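Local coordinates for protein glutamate--cysteine ligase GshA (Methylobacillus flagellatus KT, PDB 3K1T) that probably acts as a ligase of the glutamate-cysteine ligase family, which would join glutamate to cysteine to give gamma-glutamylcysteine, at residues S209-V219 and L232-C240; Y332-E343 and D367-M375. All blocks are in the same frame, centred on the assembly; numbering follows the deposited sequence. Where two conformers were deposited one is given.

Interaction 1. Residues S209-V219 and L232-C240; sequences SNHFTAYDRVV and LLNPYFDTC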
loop_
_atom_site.group_PDB
_atom_site.type_symbol
_atom_site.label_atom_id
_atom_site.label_comp_id
_atom_site.label_asym_id
_atom_site.label_seq_id
_atom_site.Cartn_x
_atom_site.Cartn_y
_atom_site.Cartn_z
ATOM N N SER A 209 2.363 31.810 8.964
ATOM C CA SER A 209 0.985 32.030 8.468
ATOM C C SER A 209 0.789 31.528 7.033
ATOM O O SER A 209 -0.339 31.281 6.602
ATOM C CB SER A 209 0.586 33.498 8.620
ATOM O OG SER A 209 1.420 34.330 7.870
ATOM N N ASN A 210 1.893 31.307 6.318
ATOM C CA ASN A 210 1.836 30.747 4.965
ATOM C C ASN A 210 1.184 29.359 4.976
ATOM O O ASN A 210 0.618 28.951 3.984
ATOM C CB ASN A 210 3.242 30.637 4.306
ATOM C CG ASN A 210 3.860 31.998 3.975
ATOM O OD1 ASN A 210 3.185 33.003 3.982
ATOM N ND2 ASN A 210 5.161 32.016 3.674
ATOM N N HIS A 211 1.300 28.642 6.080
ATOM C CA HIS A 211 0.623 27.345 6.258
ATOM C C HIS A 211 -0.918 27.480 6.109
ATOM O O HIS A 211 -1.563 26.682 5.439
ATOM C CB HIS A 211 1.016 26.796 7.634
ATOM C CG HIS A 211 0.144 25.701 8.155
ATOM N ND1 HIS A 211 0.398 24.367 7.912
ATOM C CD2 HIS A 211 -0.932 25.738 8.979
ATOM C CE1 HIS A 211 -0.497 23.635 8.554
ATOM N NE2 HIS A 211 -1.320 24.442 9.202
ATOM N N PHE A 212 -1.483 28.515 6.721
ATOM C CA PHE A 212 -2.942 28.738 6.728
ATOM C C PHE A 212 -3.408 29.250 5.370
ATOM O O PHE A 212 -4.456 28.865 4.903
ATOM C CB PHE A 212 -3.333 29.681 7.868
ATOM C CG PHE A 212 -2.860 29.186 9.225
ATOM C CD1 PHE A 212 -3.560 28.223 9.913
ATOM C CD2 PHE A 212 -1.629 29.579 9.740
ATOM C CE1 PHE A 212 -3.115 27.728 11.164
ATOM C CE2 PHE A 212 -1.161 29.069 10.984
ATOM C CZ PHE A 212 -1.942 28.146 11.690
ATOM N N THR A 213 -2.606 30.094 4.730
ATOM C CA THR A 213 -2.876 30.580 3.383
ATOM C C THR A 213 -2.862 29.426 2.371
ATOM O O THR A 213 -3.683 29.360 1.460
ATOM C CB THR A 213 -1.830 31.657 2.970
ATOM O OG1 THR A 213 -1.828 32.720 3.933
ATOM C CG2 THR A 213 -2.139 32.223 1.592
ATOM N N ALA A 214 -1.911 28.507 2.529
ATOM C CA ALA A 214 -1.798 27.389 1.598
ATOM C C ALA A 214 -3.042 26.479 1.716
ATOM O O ALA A 214 -3.594 26.060 0.712
ATOM C CB ALA A 214 -0.477 26.566 1.821
ATOM N N TYR A 215 -3.509 26.236 2.939
ATOM C CA TYR A 215 -4.717 25.444 3.145
ATOM C C TYR A 215 -5.964 26.178 2.587
ATOM O O TYR A 215 -6.778 25.567 1.915
ATOM C CB TYR A 215 -4.876 25.043 4.613
ATOM C CG TYR A 215 -6.046 24.107 4.835
ATOM C CD1 TYR A 215 -6.033 22.816 4.310
ATOM C CD2 TYR A 215 -7.160 24.511 5.549
ATOM C CE1 TYR A 215 -7.107 21.949 4.494
ATOM C CE2 TYR A 215 -8.252 23.654 5.743
ATOM C CZ TYR A 215 -8.211 22.366 5.223
ATOM O OH TYR A 215 -9.292 21.522 5.391
ATOM N N ASP A 216 -6.062 27.501 2.776
ATOM C CA ASP A 216 -7.098 28.277 2.110
ATOM C C ASP A 216 -7.148 28.025 0.607
ATOM O O ASP A 216 -8.220 27.809 0.047
ATOM C CB ASP A 216 -6.903 29.796 2.291
ATOM C CG ASP A 216 -7.280 30.320 3.657
ATOM O OD1 ASP A 216 -7.798 29.585 4.520
ATOM O OD2 ASP A 216 -7.093 31.567 3.843
ATOM N N ARG A 217 -5.999 28.073 -0.056
ATOM C CA ARG A 217 -5.924 27.862 -1.500
ATOM C C ARG A 217 -6.400 26.456 -1.889
ATOM O O ARG A 217 -7.100 26.295 -2.855
ATOM C CB ARG A 217 -4.486 28.046 -2.003
ATOM C CG ARG A 217 -4.033 29.505 -2.001
ATOM C CD ARG A 217 -2.503 29.594 -1.931
ATOM N NE ARG A 217 -1.831 29.008 -3.102
ATOM C CZ ARG A 217 -0.560 28.588 -3.101
ATOM N NH1 ARG A 217 0.162 28.652 -1.981
ATOM N NH2 ARG A 217 -0.022 28.075 -4.208
ATOM N N VAL A 218 -5.992 25.439 -1.133
ATOM C CA VAL A 218 -6.462 24.060 -1.400
ATOM C C VAL A 218 -7.999 23.958 -1.255
ATOM O O VAL A 218 -8.693 23.413 -2.130
ATOM C CB VAL A 218 -5.764 23.026 -0.483
ATOM C CG1 VAL A 218 -6.512 21.649 -0.497
ATOM C CG2 VAL A 218 -4.263 22.853 -0.898
ATOM N N VAL A 219 -8.538 24.494 -0.172
ATOM C CA VAL A 219 -9.982 24.443 0.078
ATOM C C VAL A 219 -10.767 25.254 -0.969
ATOM O O VAL A 219 -11.855 24.849 -1.367
ATOM C CB VAL A 219 -10.328 24.901 1.509
ATOM C CG1 VAL A 219 -11.859 25.063 1.707
ATOM C CG2 VAL A 219 -9.739 23.881 2.553
ATOM N N LEU A 232 -16.990 24.814 6.275
ATOM C CA LEU A 232 -17.162 23.519 6.957
ATOM C C LEU A 232 -15.833 22.744 7.100
ATOM O O LEU A 232 -15.752 21.823 7.913
ATOM C CB LEU A 232 -18.211 22.669 6.248
ATOM C CG LEU A 232 -19.634 23.265 6.254
ATOM C CD1 LEU A 232 -20.631 22.243 5.562
ATOM C CD2 LEU A 232 -20.111 23.739 7.625
ATOM N N LEU A 233 -14.825 23.122 6.311
ATOM C CA LEU A 233 -13.535 22.453 6.280
ATOM C C LEU A 233 -12.379 23.331 6.781
ATOM O O LEU A 233 -11.253 22.869 6.860
ATOM C CB LEU A 233 -13.211 22.083 4.831
ATOM C CG LEU A 233 -14.073 21.073 4.099
ATOM C CD1 LEU A 233 -13.738 21.063 2.606
ATOM C CD2 LEU A 233 -13.846 19.703 4.745
ATOM N N ASN A 234 -12.622 24.613 7.055
ATOM C CA ASN A 234 -11.523 25.564 7.177
ATOM C C ASN A 234 -11.780 26.640 8.239
ATOM O O ASN A 234 -12.713 27.413 8.105
ATOM C CB ASN A 234 -11.294 26.212 5.806
ATOM C CG ASN A 234 -9.988 27.001 5.729
ATOM O OD1 ASN A 234 -9.163 26.977 6.659
ATOM N ND2 ASN A 234 -9.811 27.705 4.637
ATOM N N PRO A 235 -10.932 26.714 9.280
ATOM C CA PRO A 235 -11.145 27.820 10.241
ATOM C C PRO A 235 -10.745 29.175 9.641
ATOM O O PRO A 235 -9.753 29.254 8.894
ATOM C CB PRO A 235 -10.203 27.464 11.414
ATOM C CG PRO A 235 -9.773 26.029 11.177
ATOM C CD PRO A 235 -9.792 25.871 9.672
ATOM N N TYR A 236 -11.473 30.239 9.985
ATOM C CA TYR A 236 -11.046 31.589 9.620
ATOM C C TYR A 236 -9.744 31.897 10.353
ATOM O O TYR A 236 -9.466 31.355 11.436
ATOM C CB TYR A 236 -12.092 32.626 10.054
ATOM C CG TYR A 236 -13.396 32.626 9.286
ATOM C CD1 TYR A 236 -13.411 32.662 7.895
ATOM C CD2 TYR A 236 -14.618 32.614 9.963
ATOM C CE1 TYR A 236 -14.618 32.704 7.191
ATOM C CE2 TYR A 236 -15.804 32.675 9.293
ATOM C CZ TYR A 236 -15.813 32.723 7.907
ATOM O OH TYR A 236 -17.007 32.774 7.232
ATOM N N PHE A 237 -8.951 32.789 9.785
ATOM C CA PHE A 237 -7.784 33.306 10.508
ATOM C C PHE A 237 -7.427 34.746 10.109
ATOM O O PHE A 237 -7.891 35.284 9.103
ATOM C CB PHE A 237 -6.571 32.367 10.353
ATOM C CG PHE A 237 -5.809 32.546 9.069
ATOM C CD1 PHE A 237 -6.277 32.004 7.887
ATOM C CD2 PHE A 237 -4.627 33.277 9.042
ATOM C CE1 PHE A 237 -5.601 32.197 6.677
ATOM C CE2 PHE A 237 -3.944 33.476 7.825
ATOM C CZ PHE A 237 -4.440 32.937 6.653
ATOM N N ASP A 238 -6.560 35.335 10.902
ATOM C CA ASP A 238 -5.974 36.669 10.575
ATOM C C ASP A 238 -4.575 36.719 11.209
ATOM O O ASP A 238 -4.207 35.830 11.992
ATOM C CB ASP A 238 -6.913 37.760 11.102
ATOM C CG ASP A 238 -6.615 39.170 10.523
ATOM O OD1 ASP A 238 -5.818 39.302 9.566
ATOM O OD2 ASP A 238 -7.191 40.138 11.077
ATOM N N THR A 239 -3.800 37.759 10.895
ATOM C CA THR A 239 -2.469 37.896 11.438
ATOM C C THR A 239 -2.189 39.347 11.823
ATOM O O THR A 239 -2.854 40.285 11.355
ATOM C CB THR A 239 -1.379 37.515 10.401
ATOM O OG1 THR A 239 -1.472 38.420 9.306
ATOM C CG2 THR A 239 -1.513 36.103 9.893
ATOM N N CYS A 240 -1.241 39.532 12.731
ATOM C CA CYS A 240 -0.537 40.803 12.765
ATOM C C CYS A 240 0.943 40.631 12.967
ATOM O O CYS A 240 1.418 39.504 13.079
ATOM C CB CYS A 240 -1.143 41.755 13.722
ATOM S SG CYS A 240 -0.943 41.348 15.383
HETATM O O HOH W 1 -6.508 27.804 6.817
HETATM O O HOH W 2 -9.348 30.565 6.486
#
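OD1 of Asp216 takes a nearly straight hydrogen bond from ND2 of Asn234 (2.8 Å, 164° at the hydrogen) and a second from water 2, which also donates to the carbonyl O of Pro235. The amide meets the carboxylate on its anti side, 31° out of the carboxylate plane. With CG anti to the backbone N (chi1 -168°), Asn234 extends toward the helix and passes the edge of the Tyr215 ring, its amide almost perpendicular to that ring. Water 1 lies within hydrogen-bonding distance of Asn234 OD1 and Phe212 O and links the two. Tyr215 OH gives its proton to Leu233 O at 2.8 Å, tilted from the carbonyl plane.

Nearer the start of the helix the contact turns apolar. CB of Phe212 sits squarely over the Phe237 face, 3.5 Å from the ring centroid, a CH-pi contact. At the edge of the Phe237 ring, CE1 lies 3.3 Å from Asp216 OD2. Ser209 CB packs on Thr239 CG2, while Ser209 OG bonds to Glu324 of the adjacent strand.

Helix 210-226 thus holds the returning chain by both side-chain and water-mediated bonds before strand 237-241 begins; the amide and water donors at Asp216 OD1 would be expected to favour a charged carboxylate.

Interaction 2. Residues Y332-E343 and D367-M375; sequences YTFEHLKDAVAE and DENLNAPGM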
loop_
_atom_site.group_PDB
_atom_site.type_symbol
_atom_site.label_atom_id
_atom_site.label_comp_id
_atom_site.label_asym_id
_atom_site.label_seq_id
_atom_site.Cartn_x
_atom_site.Cartn_y
_atom_site.Cartn_z
ATOM N N TYR A 332 -14.295 23.295 17.972
ATOM C CA TYR A 332 -14.654 22.398 19.074
ATOM C C TYR A 332 -14.463 20.965 18.640
ATOM O O TYR A 332 -14.594 20.637 17.438
ATOM C CB TYR A 332 -16.123 22.605 19.481
ATOM C CG TYR A 332 -16.323 23.860 20.288
ATOM C CD1 TYR A 332 -16.174 23.846 21.666
ATOM C CD2 TYR A 332 -16.668 25.057 19.666
ATOM C CE1 TYR A 332 -16.333 25.003 22.423
ATOM C CE2 TYR A 332 -16.830 26.231 20.410
ATOM C CZ TYR A 332 -16.649 26.198 21.792
ATOM O OH TYR A 332 -16.820 27.348 22.547
ATOM N N THR A 333 -14.133 20.098 19.599
ATOM C CA THR A 333 -14.337 18.669 19.397
ATOM C C THR A 333 -15.407 18.185 20.376
ATOM O O THR A 333 -15.295 18.424 21.582
ATOM C CB THR A 333 -13.082 17.796 19.576
ATOM O OG1 THR A 333 -13.480 16.390 19.627
ATOM C CG2 THR A 333 -12.271 18.175 20.864
ATOM N N PHE A 334 -16.435 17.501 19.860
ATOM C CA PHE A 334 -17.469 16.917 20.720
ATOM C C PHE A 334 -17.374 15.403 20.777
ATOM O O PHE A 334 -18.240 14.755 21.349
ATOM C CB PHE A 334 -18.873 17.366 20.298
ATOM C CG PHE A 334 -19.054 18.841 20.387
ATOM C CD1 PHE A 334 -18.962 19.479 21.606
ATOM C CD2 PHE A 334 -19.211 19.601 19.260
ATOM C CE1 PHE A 334 -19.092 20.865 21.703
ATOM C CE2 PHE A 334 -19.347 20.980 19.346
ATOM C CZ PHE A 334 -19.284 21.611 20.579
ATOM N N GLU A 335 -16.299 14.826 20.248
ATOM C CA GLU A 335 -16.113 13.385 20.402
ATOM C C GLU A 335 -15.676 13.094 21.849
ATOM O O GLU A 335 -14.824 13.808 22.392
ATOM C CB GLU A 335 -15.078 12.863 19.411
ATOM C CG GLU A 335 -15.475 13.056 17.964
ATOM C CD GLU A 335 -14.579 12.250 17.006
ATOM O OE1 GLU A 335 -14.732 11.010 16.948
ATOM O OE2 GLU A 335 -13.703 12.855 16.357
ATOM N N HIS A 336 -16.279 12.088 22.462
ATOM C CA HIS A 336 -15.939 11.671 23.803
ATOM C C HIS A 336 -15.817 10.148 23.874
ATOM O O HIS A 336 -16.638 9.400 23.314
ATOM C CB HIS A 336 -17.035 12.048 24.796
ATOM C CG HIS A 336 -17.086 13.491 25.163
ATOM N ND1 HIS A 336 -17.530 14.469 24.293
ATOM C CD2 HIS A 336 -16.777 14.122 26.324
ATOM C CE1 HIS A 336 -17.504 15.642 24.915
ATOM N NE2 HIS A 336 -17.033 15.463 26.141
ATOM N N LEU A 337 -14.834 9.699 24.639
ATOM C CA LEU A 337 -14.771 8.317 25.100
ATOM C C LEU A 337 -15.252 8.337 26.537
ATOM O O LEU A 337 -14.525 8.713 27.459
ATOM C CB LEU A 337 -13.337 7.763 25.000
ATOM C CG LEU A 337 -13.191 6.260 25.298
ATOM C CD1 LEU A 337 -13.713 5.437 24.099
ATOM C CD2 LEU A 337 -11.672 5.943 25.636
ATOM N N LYS A 338 -16.516 7.974 26.716
ATOM C CA LYS A 338 -17.203 8.099 27.979
ATOM C C LYS A 338 -17.096 9.543 28.449
ATOM O O LYS A 338 -17.534 10.413 27.739
ATOM C CB LYS A 338 -16.700 7.065 28.996
ATOM C CG LYS A 338 -17.682 6.854 30.153
ATOM C CD LYS A 338 -17.381 5.608 30.974
ATOM C CE LYS A 338 -18.329 5.534 32.168
ATOM N NZ LYS A 338 -18.103 4.294 32.956
ATOM N N ASP A 339 -16.459 9.810 29.574
ATOM C CA ASP A 339 -16.355 11.186 30.073
ATOM C C ASP A 339 -15.185 11.996 29.498
ATOM O O ASP A 339 -15.097 13.184 29.757
ATOM C CB ASP A 339 -16.237 11.168 31.587
ATOM C CG ASP A 339 -15.125 10.260 32.069
ATOM O OD1 ASP A 339 -15.022 9.104 31.587
ATOM O OD2 ASP A 339 -14.349 10.723 32.926
ATOM N N ALA A 340 -14.302 11.363 28.730
ATOM C CA ALA A 340 -13.092 12.037 28.249
ATOM C C ALA A 340 -13.293 12.576 26.837
ATOM O O ALA A 340 -13.698 11.830 25.949
ATOM C CB ALA A 340 -11.888 11.044 28.261
ATOM N N VAL A 341 -12.896 13.827 26.607
ATOM C CA VAL A 341 -12.855 14.392 25.256
ATOM C C VAL A 341 -11.777 13.652 24.416
ATOM O O VAL A 341 -10.700 13.277 24.931
ATOM C CB VAL A 341 -12.567 15.868 25.303
ATOM C CG1 VAL A 341 -12.292 16.430 23.873
ATOM C CG2 VAL A 341 -13.753 16.585 25.994
ATOM N N ALA A 342 -12.084 13.396 23.160
ATOM C CA ALA A 342 -11.166 12.724 22.247
ATOM C C ALA A 342 -11.059 13.533 20.965
ATOM O O ALA A 342 -12.021 14.204 20.581
ATOM C CB ALA A 342 -11.665 11.313 21.941
ATOM N N GLU A 343 -9.897 13.469 20.285
ATOM C CA GLU A 343 -9.735 14.101 18.996
ATOM C C GLU A 343 -8.740 13.314 18.142
ATOM O O GLU A 343 -7.725 12.855 18.651
ATOM C CB GLU A 343 -9.346 15.587 19.113
ATOM C CG GLU A 343 -8.125 15.917 19.994
ATOM C CD GLU A 343 -8.039 17.395 20.279
ATOM O OE1 GLU A 343 -7.718 18.138 19.316
ATOM O OE2 GLU A 343 -8.319 17.818 21.436
ATOM N N ASP A 367 -14.561 22.633 29.757
ATOM C CA ASP A 367 -13.941 23.261 28.578
ATOM C C ASP A 367 -12.883 22.405 27.854
ATOM O O ASP A 367 -12.121 22.906 27.031
ATOM C CB ASP A 367 -13.346 24.591 28.947
ATOM C CG ASP A 367 -14.412 25.646 29.228
ATOM O OD1 ASP A 367 -15.554 25.558 28.691
ATOM O OD2 ASP A 367 -14.077 26.576 29.985
ATOM N N GLU A 368 -12.851 21.112 28.155
ATOM C CA GLU A 368 -11.987 20.197 27.421
ATOM C C GLU A 368 -12.404 20.023 25.957
ATOM O O GLU A 368 -11.592 19.580 25.142
ATOM C CB GLU A 368 -11.881 18.849 28.147
ATOM C CG GLU A 368 -10.992 18.932 29.403
ATOM C CD GLU A 368 -9.662 19.555 29.123
ATOM O OE1 GLU A 368 -8.940 19.095 28.212
ATOM O OE2 GLU A 368 -9.340 20.563 29.776
ATOM N N ASN A 369 -13.640 20.357 25.616
ATOM C CA ASN A 369 -14.062 20.390 24.209
ATOM C C ASN A 369 -13.433 21.549 23.415
ATOM O O ASN A 369 -13.517 21.576 22.187
ATOM C CB ASN A 369 -15.591 20.367 24.050
ATOM C CG ASN A 369 -16.292 21.549 24.688
ATOM O OD1 ASN A 369 -15.666 22.565 25.023
ATOM N ND2 ASN A 369 -17.627 21.402 24.904
ATOM N N LEU A 370 -12.798 22.486 24.141
ATOM C CA LEU A 370 -12.159 23.684 23.586
ATOM C C LEU A 370 -10.631 23.589 23.741
ATOM O O LEU A 370 -9.884 23.753 22.776
ATOM C CB LEU A 370 -12.738 24.909 24.334
ATOM C CG LEU A 370 -12.315 26.321 24.001
ATOM C CD1 LEU A 370 -13.345 27.379 24.559
ATOM C CD2 LEU A 370 -10.887 26.584 24.535
ATOM N N ASN A 371 -10.177 23.325 24.964
ATOM C CA ASN A 371 -8.722 23.303 25.297
ATOM C C ASN A 371 -7.941 22.307 24.435
ATOM O O ASN A 371 -8.364 21.159 24.249
ATOM C CB ASN A 371 -8.509 22.929 26.788
ATOM C CG ASN A 371 -9.125 23.955 27.789
ATOM O OD1 ASN A 371 -9.267 25.124 27.482
ATOM N ND2 ASN A 371 -9.495 23.477 28.988
ATOM N N ALA A 372 -6.770 22.727 23.957
ATOM C CA ALA A 372 -5.863 21.835 23.225
ATOM C C ALA A 372 -5.240 20.918 24.280
ATOM O O ALA A 372 -4.932 21.383 25.363
ATOM C CB ALA A 372 -4.786 22.652 22.481
ATOM N N PRO A 373 -5.108 19.612 24.010
ATOM C CA PRO A 373 -4.634 18.725 25.072
ATOM C C PRO A 373 -3.114 18.781 25.339
ATOM O O PRO A 373 -2.660 18.343 26.404
ATOM C CB PRO A 373 -5.007 17.338 24.548
ATOM C CG PRO A 373 -4.934 17.483 23.089
ATOM C CD PRO A 373 -5.533 18.851 22.836
ATOM N N GLY A 374 -2.341 19.284 24.390
ATOM C CA GLY A 374 -0.872 19.225 24.524
ATOM C C GLY A 374 -0.420 17.781 24.730
ATOM O O GLY A 374 -0.795 16.887 23.968
HETATM N N MSE A 375 0.360 17.569 25.788
HETATM C CA MSE A 375 0.859 16.244 26.169
HETATM C C MSE A 375 -0.092 15.487 27.053
HETATM O O MSE A 375 0.152 14.339 27.359
HETATM C CB MSE A 375 2.150 16.408 26.993
HETATM C CG MSE A 375 3.278 17.045 26.222
HETATM SE SE MSE A 375 3.713 15.922 24.660
HETATM C CE MSE A 375 3.906 14.136 25.493
#
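Asn369 meets the chain at Tyr332-Phe334 with both its backbone and its side chain. Its carbonyl O accepts a hydrogen bond from Thr333 N (3.0 Å), in the carbonyl plane, and also lies 3.4 Å from Tyr332 CA in a CA-H...O contact. Its chi1 of 61° places CG between the backbone N and the carbonyl carbon, and the amide lies across the edges of two aromatic rings. OD1 lies at the edge of the Tyr332 ring, 3.6 Å from CE1, and ND2 at the edge of the Phe334 ring, 3.6 Å from its CE1. The amide is nearly perpendicular to both rings. Tyr332 OH reaches past Leu370 CD1 to bond with Glu277 O.

Val341 turns its two methyls on Glu368: CG1 rests on the carbonyl O, and CG2 lies 3.6 Å from CB. The Glu368 chain bends at chi2 (-51°), directing its carboxylate back to its own segment, where Asn371 ND2 donates to OE2 (3.0 Å); OE1 bonds to His361. Glu343, extended beyond CG, brings OE2 to 3.3 Å from Pro373 CD, and this oxygen is held by Arg51 and His361. Thr333 OG1 donates to Ala342 O and accepts from Glu335 N in an ST turn, tying the approach to the hairpin.

Segment 367-375 belongs to the loop between strands 352-361 and 377-381 and folds back beside strand 340-349. Strands 45-52 and 352-361 flank strand 340-349 in the antiparallel sheet, and supply Arg51 and His361, respectively, to the contact.

Interactions 1 and 2 follow one another along the chain, with centres about 23 Å apart and nearest atoms about 9 Å apart, so they do not touch. The first is partly buried and joins helix 210-226 to an edge strand of the four-stranded antiparallel sheet and the chain leading into it; the second is more fully buried and sets a loop against the seven-stranded one. They share no helix or strand. Waters bridge the segments in interaction 1, where a carboxylate-amide pair and a phenolic hydroxyl supply the direct bonds. In interaction 2 a backbone bond joins the segments, with apolar packing around it, and buried carboxylates find partners on adjacent strands.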